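Local coordinates for acyl-CoA dehydrogenase domain protein Tcur3483 (Thermomonospora curvata, PDB 6WY9) that binds a flavin adenine dinucleotide cofactor and, as a member of the acyl-CoA dehydrogenase family, probably oxidises a CH-CH group of its substrate, at residues 109-117 with 135-144; 32-43 with 68-77. All coordinates share one frame; numbering follows the deposited sequence.

Contact 1: residues 109-117 with 135-144; sequences FVTVNTVGP and ILSGDIVFAI. With FDA (dihydroflavine-adenine dinucleotide), chain C.
Thr-111, a helix residue, takes a backbone N-H of the neighbouring strand on its side-chain hydroxyl: Phe-142 N donates to Thr-111 OG1 over 2.8 Å, almost straight at 169°. The rotamer divides the work, with OG1 beside the threonine's own backbone N (chi1 -63°) and CG2 anti to it, so that the methyl is turned to Ile-135 CD1, 3.8 Å away, and to the edge of the Phe-142 ring. One turn on, Val-115 CG1 sits over the middle of one face of that ring, 3.9 Å from its centroid, a CH-pi contact. Val-115 and Ile-144 run past each other in opposite directions, CG2 touching CD1, and Val-110 CG1 packs against Ile-144 CG1 at 3.5 Å. Ile-144 thus packs against two valines of the helix, while its carbonyl O accepts a 2.8 Å bond from FDA N3. A wider pi-type turn at 110-115 carries these valines. Beyond the segments, Phe-142 also meets the ring of Tyr-186, and Ala-143 bonds through its backbone to Tyr-186 and Trp-188. The helix at 109-117 crosses the strand at 142-144 at 72°; helix 125-136 leads toward that strand, and strand 186-192 pairs with it in parallel.

Contact 2: residues 32-43 with 68-77; sequences LRAELRAYFNGL and MLGSDGWLGY
Trp-74 overlaps Tyr-39, its NE1 lying 3.5 Å above the tyrosine ring plane and offset toward the rim, with the two planes at an oblique 51°. The pair joins helix 26-41 to the end of helix 62-71 in the N-terminal helical domain of the acyl-CoA dehydrogenase fold, where a Schellman motif at Gly-73 closes the second helix and a type I beta turn runs from Trp-74 to Tyr-77. Leu-36 CD2 stands over a face of the indole, 3.5 Å from the centroid of its six-membered ring, and Glu-35 OE1 comes to the indole edge near CZ2. With CG anti to the backbone N (chi1 171°), the Tyr-39 ring reaches across to the other helix, where Leu-69 CD2 lies at its edge, 3.8 Å from Tyr-39 CE2. Tyr-39 OH donates to Asp-72 OD2 (2.5 Å), which receives it on its anti lone pair, the ring and carboxylate planes 76° apart. A phenylalanine in place of Tyr-39 would keep the ring but would probably leave the Asp-72 carboxylate without this hydroxyl partner. Tyr-77 OH meets both methyls of Leu-32, 3.4 Å from Leu-32 CD1. At the partly exposed end near the C-terminus of helix 26-41, Leu-43 CD2 touches Met-68 SD.

How the contacts relate
Contact 2 closes before contact 1 opens along the chain, and their centres lie about 17 Å apart. The turn after helix 62-71 joins them: Leu-75 and Gly-76, which take no part in contact 2 itself, pack on segments 109-117 and 135-144, with Val-112 CG1 3.3 Å from Leu-75 O and Leu-136 CD1 3.3 Å from Gly-76 CA. Contact 1 reaches the flavin through Ile-144, which belongs to the same pocket as Tyr-146 and Thr-147, whereas contact 2 lies away from the flavin site. The centre of contact 2 is about 19 Å from the centre of the chain, that of contact 1 about 11 Å. Touching parts run from helix 26-41 through the end of helix 62-71 and its turn to helices 109-122 and 125-136.

Contact 1: residues 109-117 with 135-144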
# COMPACT_ATOMS: atom_id res chain seq x y z
N PHE A 109 28.05 10.97 14.24
CA PHE A 109 26.83 11.79 14.21
C PHE A 109 26.32 12.03 15.63
O PHE A 109 26.11 13.16 16.07
CB PHE A 109 25.72 11.10 13.39
CG PHE A 109 25.92 11.13 11.89
CD1 PHE A 109 25.54 12.23 11.14
CD2 PHE A 109 26.40 10.01 11.22
CE1 PHE A 109 25.70 12.23 9.76
CE2 PHE A 109 26.55 10.00 9.84
CZ PHE A 109 26.21 11.11 9.11
N VAL A 110 26.08 10.93 16.35
CA VAL A 110 25.48 11.04 17.68
C VAL A 110 26.29 11.97 18.57
O VAL A 110 25.74 12.79 19.30
CB VAL A 110 25.32 9.65 18.31
CG1 VAL A 110 24.95 9.77 19.74
CG2 VAL A 110 24.24 8.89 17.60
N THR A 111 27.61 11.87 18.52
CA THR A 111 28.41 12.65 19.45
C THR A 111 28.49 14.10 19.03
O THR A 111 28.36 15.00 19.87
CB THR A 111 29.81 12.04 19.58
OG1 THR A 111 29.69 10.71 20.12
CG2 THR A 111 30.68 12.90 20.53
N VAL A 112 28.67 14.34 17.74
CA VAL A 112 28.91 15.69 17.22
C VAL A 112 27.61 16.43 16.97
O VAL A 112 27.52 17.63 17.24
CB VAL A 112 29.78 15.60 15.96
CG1 VAL A 112 29.70 16.91 15.16
CG2 VAL A 112 31.20 15.34 16.39
N ASN A 113 26.57 15.74 16.51
CA ASN A 113 25.34 16.39 16.10
C ASN A 113 24.19 16.20 17.06
O ASN A 113 23.12 16.78 16.84
CB ASN A 113 24.95 15.89 14.73
CG ASN A 113 25.78 16.52 13.67
OD1 ASN A 113 26.92 16.11 13.44
ND2 ASN A 113 25.24 17.55 13.05
N THR A 114 24.37 15.44 18.08
CA THR A 114 23.28 15.15 18.99
C THR A 114 23.62 15.52 20.43
O THR A 114 22.80 16.14 21.12
CB THR A 114 22.98 13.65 18.82
OG1 THR A 114 22.28 13.46 17.57
CG2 THR A 114 22.21 13.11 19.90
N VAL A 115 24.81 15.18 20.89
CA VAL A 115 25.18 15.43 22.27
C VAL A 115 25.78 16.82 22.42
O VAL A 115 25.43 17.58 23.34
CB VAL A 115 26.14 14.32 22.75
CG1 VAL A 115 26.75 14.67 24.10
CG2 VAL A 115 25.39 12.97 22.82
N GLY A 116 26.68 17.21 21.52
CA GLY A 116 27.30 18.50 21.62
C GLY A 116 26.27 19.62 21.63
O GLY A 116 26.32 20.54 22.47
N PRO A 117 25.32 19.58 20.69
CA PRO A 117 24.34 20.68 20.61
C PRO A 117 23.37 20.69 21.78
O PRO A 117 22.85 21.76 22.13
CB PRO A 117 23.63 20.43 19.27
CG PRO A 117 24.57 19.54 18.48
CD PRO A 117 25.22 18.67 19.53
N ILE A 135 35.25 16.61 22.01
CA ILE A 135 34.36 16.21 20.92
C ILE A 135 34.85 16.81 19.61
O ILE A 135 35.05 16.10 18.61
CB ILE A 135 32.91 16.64 21.23
CG1 ILE A 135 32.35 15.83 22.40
CG2 ILE A 135 32.07 16.54 19.95
CD1 ILE A 135 30.86 16.03 22.66
N LEU A 136 35.07 18.12 19.61
CA LEU A 136 35.57 18.83 18.44
C LEU A 136 36.83 18.17 17.90
O LEU A 136 36.95 17.94 16.69
CB LEU A 136 35.83 20.29 18.81
CG LEU A 136 36.22 21.26 17.71
CD1 LEU A 136 35.13 21.39 16.63
CD2 LEU A 136 36.58 22.62 18.33
N SER A 137 37.80 17.89 18.76
CA SER A 137 39.09 17.37 18.32
C SER A 137 39.03 15.90 17.94
O SER A 137 40.06 15.31 17.59
CB SER A 137 40.13 17.56 19.42
OG SER A 137 39.66 16.93 20.60
N GLY A 138 37.85 15.29 18.02
CA GLY A 138 37.74 13.87 17.78
C GLY A 138 38.35 13.01 18.85
O GLY A 138 38.72 11.87 18.57
N ASP A 139 38.48 13.51 20.08
CA ASP A 139 39.04 12.71 21.16
C ASP A 139 37.99 12.14 22.11
O ASP A 139 38.31 11.22 22.86
CB ASP A 139 40.06 13.53 21.97
CG ASP A 139 41.31 13.83 21.17
OD1 ASP A 139 42.02 12.88 20.79
OD2 ASP A 139 41.57 15.02 20.90
N ILE A 140 36.76 12.65 22.10
CA ILE A 140 35.71 12.17 22.98
C ILE A 140 34.55 11.68 22.14
O ILE A 140 34.02 12.44 21.31
CB ILE A 140 35.22 13.26 23.95
CG1 ILE A 140 36.33 13.70 24.89
CG2 ILE A 140 34.02 12.73 24.75
CD1 ILE A 140 36.03 15.01 25.54
N VAL A 141 34.14 10.44 22.37
CA VAL A 141 32.96 9.89 21.72
C VAL A 141 31.97 9.46 22.80
O VAL A 141 32.37 8.97 23.86
CB VAL A 141 33.30 8.72 20.77
CG1 VAL A 141 32.04 7.91 20.39
CG2 VAL A 141 34.00 9.24 19.50
N PHE A 142 30.68 9.68 22.53
CA PHE A 142 29.59 9.40 23.44
C PHE A 142 28.74 8.27 22.90
O PHE A 142 28.63 8.09 21.69
CB PHE A 142 28.67 10.61 23.64
CG PHE A 142 29.10 11.55 24.75
CD1 PHE A 142 30.12 12.45 24.55
CD2 PHE A 142 28.46 11.53 26.00
CE1 PHE A 142 30.52 13.33 25.58
CE2 PHE A 142 28.84 12.41 27.02
CZ PHE A 142 29.88 13.31 26.80
N ALA A 143 28.09 7.54 23.80
CA ALA A 143 27.05 6.59 23.41
C ALA A 143 25.77 6.94 24.18
O ALA A 143 25.82 7.50 25.28
CB ALA A 143 27.53 5.14 23.66
N ILE A 144 24.61 6.64 23.58
CA ILE A 144 23.32 7.03 24.16
C ILE A 144 22.79 5.88 25.01
O ILE A 144 22.52 4.79 24.50
CB ILE A 144 22.28 7.39 23.08
CG1 ILE A 144 22.72 8.56 22.20
CG2 ILE A 144 20.97 7.77 23.80
CD1 ILE A 144 22.98 9.85 22.99
PA FDA C . 9.12 -2.16 22.00
O1A FDA C . 8.94 -3.55 22.54
O2A FDA C . 8.88 -0.95 22.92
O5B FDA C . 7.98 -1.94 20.77
C5B FDA C . 8.17 -2.95 19.82
C4B FDA C . 7.19 -2.67 18.67
O4B FDA C . 5.84 -2.52 19.33
C3B FDA C . 7.39 -1.29 18.04
O3B FDA C . 8.27 -1.32 16.98
C2B FDA C . 6.00 -1.01 17.49
O2B FDA C . 5.64 -1.85 16.32
C1B FDA C . 5.05 -1.51 18.62
N9A FDA C . 4.60 -0.46 19.54
C8A FDA C . 5.23 0.03 20.70
N7A FDA C . 4.49 0.95 21.32
C5A FDA C . 3.35 1.07 20.56
C6A FDA C . 2.23 1.90 20.70
N6A FDA C . 2.12 2.76 21.73
N1A FDA C . 1.22 1.85 19.81
C2A FDA C . 1.41 0.96 18.79
N3A FDA C . 2.43 0.11 18.51
C4A FDA C . 3.39 0.19 19.44
N1 FDA C . 18.67 2.75 22.24
C2 FDA C . 19.51 3.51 23.08
O2 FDA C . 19.13 3.82 24.23
N3 FDA C . 20.74 3.87 22.55
C4 FDA C . 21.20 3.53 21.26
O4 FDA C . 22.31 3.88 20.90
C4X FDA C . 20.28 2.75 20.47
N5 FDA C . 20.65 2.36 19.18
C5X FDA C . 20.05 1.26 18.64
C6 FDA C . 20.61 0.59 17.62
C7 FDA C . 19.96 -0.56 17.10
C7M FDA C . 20.59 -1.24 16.03
C8 FDA C . 18.78 -0.99 17.58
C8M FDA C . 18.09 -2.18 17.03
C9 FDA C . 18.18 -0.28 18.61
C9A FDA C . 18.82 0.83 19.14
N10 FDA C . 18.23 1.56 20.18
C10 FDA C . 19.08 2.36 20.95
C1' FDA C . 16.98 1.05 20.80
C2' FDA C . 15.71 1.70 20.19
O2' FDA C . 15.59 2.98 20.60
C3' FDA C . 14.52 0.76 20.69
O3' FDA C . 14.57 -0.50 20.06
C4' FDA C . 13.18 1.45 20.49
O4' FDA C . 13.11 2.51 21.38
C5' FDA C . 12.06 0.38 20.66
O5' FDA C . 12.12 -0.09 21.97
P FDA C . 11.92 -1.71 21.97
O1P FDA C . 12.98 -2.22 21.11
O2P FDA C . 11.85 -2.15 23.43
O3P FDA C . 10.50 -2.09 21.21

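Contact 2: residues 32-43 with 68-77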
# COMPACT_ATOMS: atom_id res chain seq x y z
N LEU A 32 33.23 22.00 -2.72
CA LEU A 32 33.30 21.29 -1.45
C LEU A 32 33.19 19.79 -1.67
O LEU A 32 33.96 19.00 -1.10
CB LEU A 32 32.17 21.77 -0.53
CG LEU A 32 32.04 21.03 0.79
CD1 LEU A 32 33.32 21.21 1.61
CD2 LEU A 32 30.84 21.64 1.50
N ARG A 33 32.26 19.39 -2.52
CA ARG A 33 32.11 17.98 -2.86
C ARG A 33 33.43 17.41 -3.36
O ARG A 33 33.86 16.34 -2.93
CB ARG A 33 30.99 17.83 -3.91
CG ARG A 33 30.13 16.60 -3.74
CD ARG A 33 28.91 16.49 -4.69
NE ARG A 33 27.71 17.03 -4.07
CZ ARG A 33 27.03 16.43 -3.08
NH1 ARG A 33 27.43 15.26 -2.58
NH2 ARG A 33 25.95 17.00 -2.57
N ALA A 34 34.10 18.11 -4.30
CA ALA A 34 35.30 17.56 -4.94
C ALA A 34 36.48 17.49 -3.97
O ALA A 34 37.30 16.56 -4.04
CB ALA A 34 35.66 18.39 -6.18
N GLU A 35 36.60 18.50 -3.10
CA GLU A 35 37.58 18.49 -2.03
C GLU A 35 37.37 17.28 -1.11
O GLU A 35 38.34 16.61 -0.73
CB GLU A 35 37.48 19.79 -1.23
CG GLU A 35 38.29 19.75 0.06
CD GLU A 35 38.19 21.05 0.88
OE1 GLU A 35 38.94 21.18 1.86
OE2 GLU A 35 37.39 21.93 0.54
N LEU A 36 36.13 17.03 -0.70
CA LEU A 36 35.92 15.96 0.27
C LEU A 36 36.20 14.58 -0.33
O LEU A 36 36.64 13.68 0.39
CB LEU A 36 34.50 16.01 0.87
CG LEU A 36 34.24 17.14 1.88
CD1 LEU A 36 32.73 17.41 2.04
CD2 LEU A 36 34.89 16.85 3.25
N ARG A 37 35.99 14.40 -1.64
CA ARG A 37 36.36 13.13 -2.27
C ARG A 37 37.86 12.93 -2.24
O ARG A 37 38.35 11.87 -1.82
CB ARG A 37 35.87 13.08 -3.72
CG ARG A 37 34.40 13.35 -3.91
CD ARG A 37 33.58 12.10 -3.90
NE ARG A 37 33.11 11.85 -5.23
CZ ARG A 37 31.87 12.08 -5.68
NH1 ARG A 37 31.62 11.79 -6.94
NH2 ARG A 37 30.91 12.56 -4.92
N ALA A 38 38.63 13.91 -2.73
CA ALA A 38 40.08 13.82 -2.60
C ALA A 38 40.47 13.46 -1.16
O ALA A 38 41.29 12.57 -0.92
CB ALA A 38 40.72 15.13 -3.04
N TYR A 39 39.84 14.12 -0.17
CA TYR A 39 40.26 13.92 1.21
C TYR A 39 39.98 12.49 1.69
O TYR A 39 40.87 11.81 2.23
CB TYR A 39 39.55 14.93 2.11
CG TYR A 39 39.75 14.67 3.58
CD1 TYR A 39 40.98 14.91 4.19
CD2 TYR A 39 38.70 14.22 4.37
CE1 TYR A 39 41.16 14.69 5.57
CE2 TYR A 39 38.87 14.00 5.77
CZ TYR A 39 40.11 14.23 6.35
OH TYR A 39 40.29 14.02 7.71
N PHE A 40 38.73 12.04 1.54
CA PHE A 40 38.38 10.68 1.96
C PHE A 40 39.15 9.63 1.18
O PHE A 40 39.47 8.57 1.73
CB PHE A 40 36.87 10.44 1.80
CG PHE A 40 36.04 11.27 2.72
CD1 PHE A 40 36.42 11.45 4.04
CD2 PHE A 40 34.87 11.84 2.28
CE1 PHE A 40 35.65 12.21 4.90
CE2 PHE A 40 34.09 12.61 3.14
CZ PHE A 40 34.49 12.80 4.45
N ASN A 41 39.45 9.90 -0.09
CA ASN A 41 40.26 8.96 -0.86
C ASN A 41 41.63 8.78 -0.23
O ASN A 41 42.19 7.68 -0.26
CB ASN A 41 40.41 9.43 -2.32
CG ASN A 41 41.15 8.42 -3.17
OD1 ASN A 41 40.57 7.44 -3.64
ND2 ASN A 41 42.44 8.64 -3.37
N GLY A 42 42.19 9.84 0.33
CA GLY A 42 43.47 9.74 1.00
C GLY A 42 43.43 9.03 2.33
O GLY A 42 44.47 8.93 2.99
N LEU A 43 42.25 8.56 2.74
CA LEU A 43 42.04 7.81 3.98
C LEU A 43 41.56 6.39 3.72
O LEU A 43 42.16 5.44 4.23
CB LEU A 43 41.01 8.53 4.86
CG LEU A 43 41.28 9.95 5.32
CD1 LEU A 43 40.24 10.35 6.36
CD2 LEU A 43 42.68 10.05 5.88
N MET A 68 41.08 11.13 13.19
CA MET A 68 41.60 11.75 11.97
C MET A 68 40.71 12.91 11.53
O MET A 68 41.19 14.04 11.33
CB MET A 68 41.74 10.71 10.86
CG MET A 68 43.10 10.04 10.86
SD MET A 68 43.43 9.06 9.39
CE MET A 68 42.37 7.63 9.69
N LEU A 69 39.41 12.65 11.36
CA LEU A 69 38.48 13.72 11.00
C LEU A 69 38.59 14.91 11.94
O LEU A 69 38.55 16.07 11.51
CB LEU A 69 37.04 13.20 11.01
CG LEU A 69 36.67 12.13 10.01
CD1 LEU A 69 35.34 11.52 10.45
CD2 LEU A 69 36.60 12.72 8.60
N GLY A 70 38.71 14.63 13.24
CA GLY A 70 38.71 15.70 14.23
C GLY A 70 39.92 16.60 14.12
O GLY A 70 39.79 17.83 14.02
N SER A 71 41.11 16.01 14.13
CA SER A 71 42.29 16.85 13.95
C SER A 71 42.30 17.57 12.60
O SER A 71 42.91 18.64 12.50
CB SER A 71 43.56 16.02 14.16
OG SER A 71 43.49 14.80 13.46
N ASP A 72 41.61 17.06 11.57
CA ASP A 72 41.57 17.79 10.31
C ASP A 72 40.47 18.84 10.23
O ASP A 72 40.32 19.49 9.19
CB ASP A 72 41.43 16.83 9.12
CG ASP A 72 42.66 16.00 8.91
OD1 ASP A 72 43.74 16.41 9.38
OD2 ASP A 72 42.55 14.92 8.30
N GLY A 73 39.70 19.04 11.30
CA GLY A 73 38.76 20.15 11.37
C GLY A 73 37.37 19.88 10.83
O GLY A 73 36.59 20.83 10.70
N TRP A 74 37.03 18.65 10.50
CA TRP A 74 35.73 18.43 9.86
C TRP A 74 34.60 18.20 10.86
O TRP A 74 33.43 18.40 10.50
CB TRP A 74 35.81 17.25 8.89
CG TRP A 74 36.60 17.52 7.65
CD1 TRP A 74 37.78 16.94 7.29
CD2 TRP A 74 36.28 18.46 6.61
NE1 TRP A 74 38.21 17.44 6.09
CE2 TRP A 74 37.31 18.38 5.65
CE3 TRP A 74 35.23 19.35 6.40
CZ2 TRP A 74 37.30 19.16 4.47
CZ3 TRP A 74 35.23 20.13 5.23
CH2 TRP A 74 36.26 20.03 4.29
N LEU A 75 34.91 17.81 12.09
CA LEU A 75 33.86 17.56 13.07
C LEU A 75 33.11 18.84 13.46
O LEU A 75 31.88 18.82 13.61
CB LEU A 75 34.46 16.87 14.30
CG LEU A 75 35.04 15.49 13.98
CD1 LEU A 75 35.35 14.69 15.27
CD2 LEU A 75 34.09 14.70 13.04
N GLY A 76 33.81 19.95 13.62
CA GLY A 76 33.09 21.15 13.99
C GLY A 76 32.57 21.96 12.82
O GLY A 76 32.21 23.13 12.98
N TYR A 77 32.55 21.36 11.63
CA TYR A 77 32.21 22.09 10.42
C TYR A 77 30.91 22.87 10.57
O TYR A 77 30.82 24.02 10.14
CB TYR A 77 32.10 21.11 9.26
CG TYR A 77 32.21 21.74 7.89
CD1 TYR A 77 33.39 22.35 7.46
CD2 TYR A 77 31.15 21.68 6.99
CE1 TYR A 77 33.50 22.90 6.18
CE2 TYR A 77 31.24 22.23 5.72
CZ TYR A 77 32.41 22.83 5.32
OH TYR A 77 32.46 23.37 4.06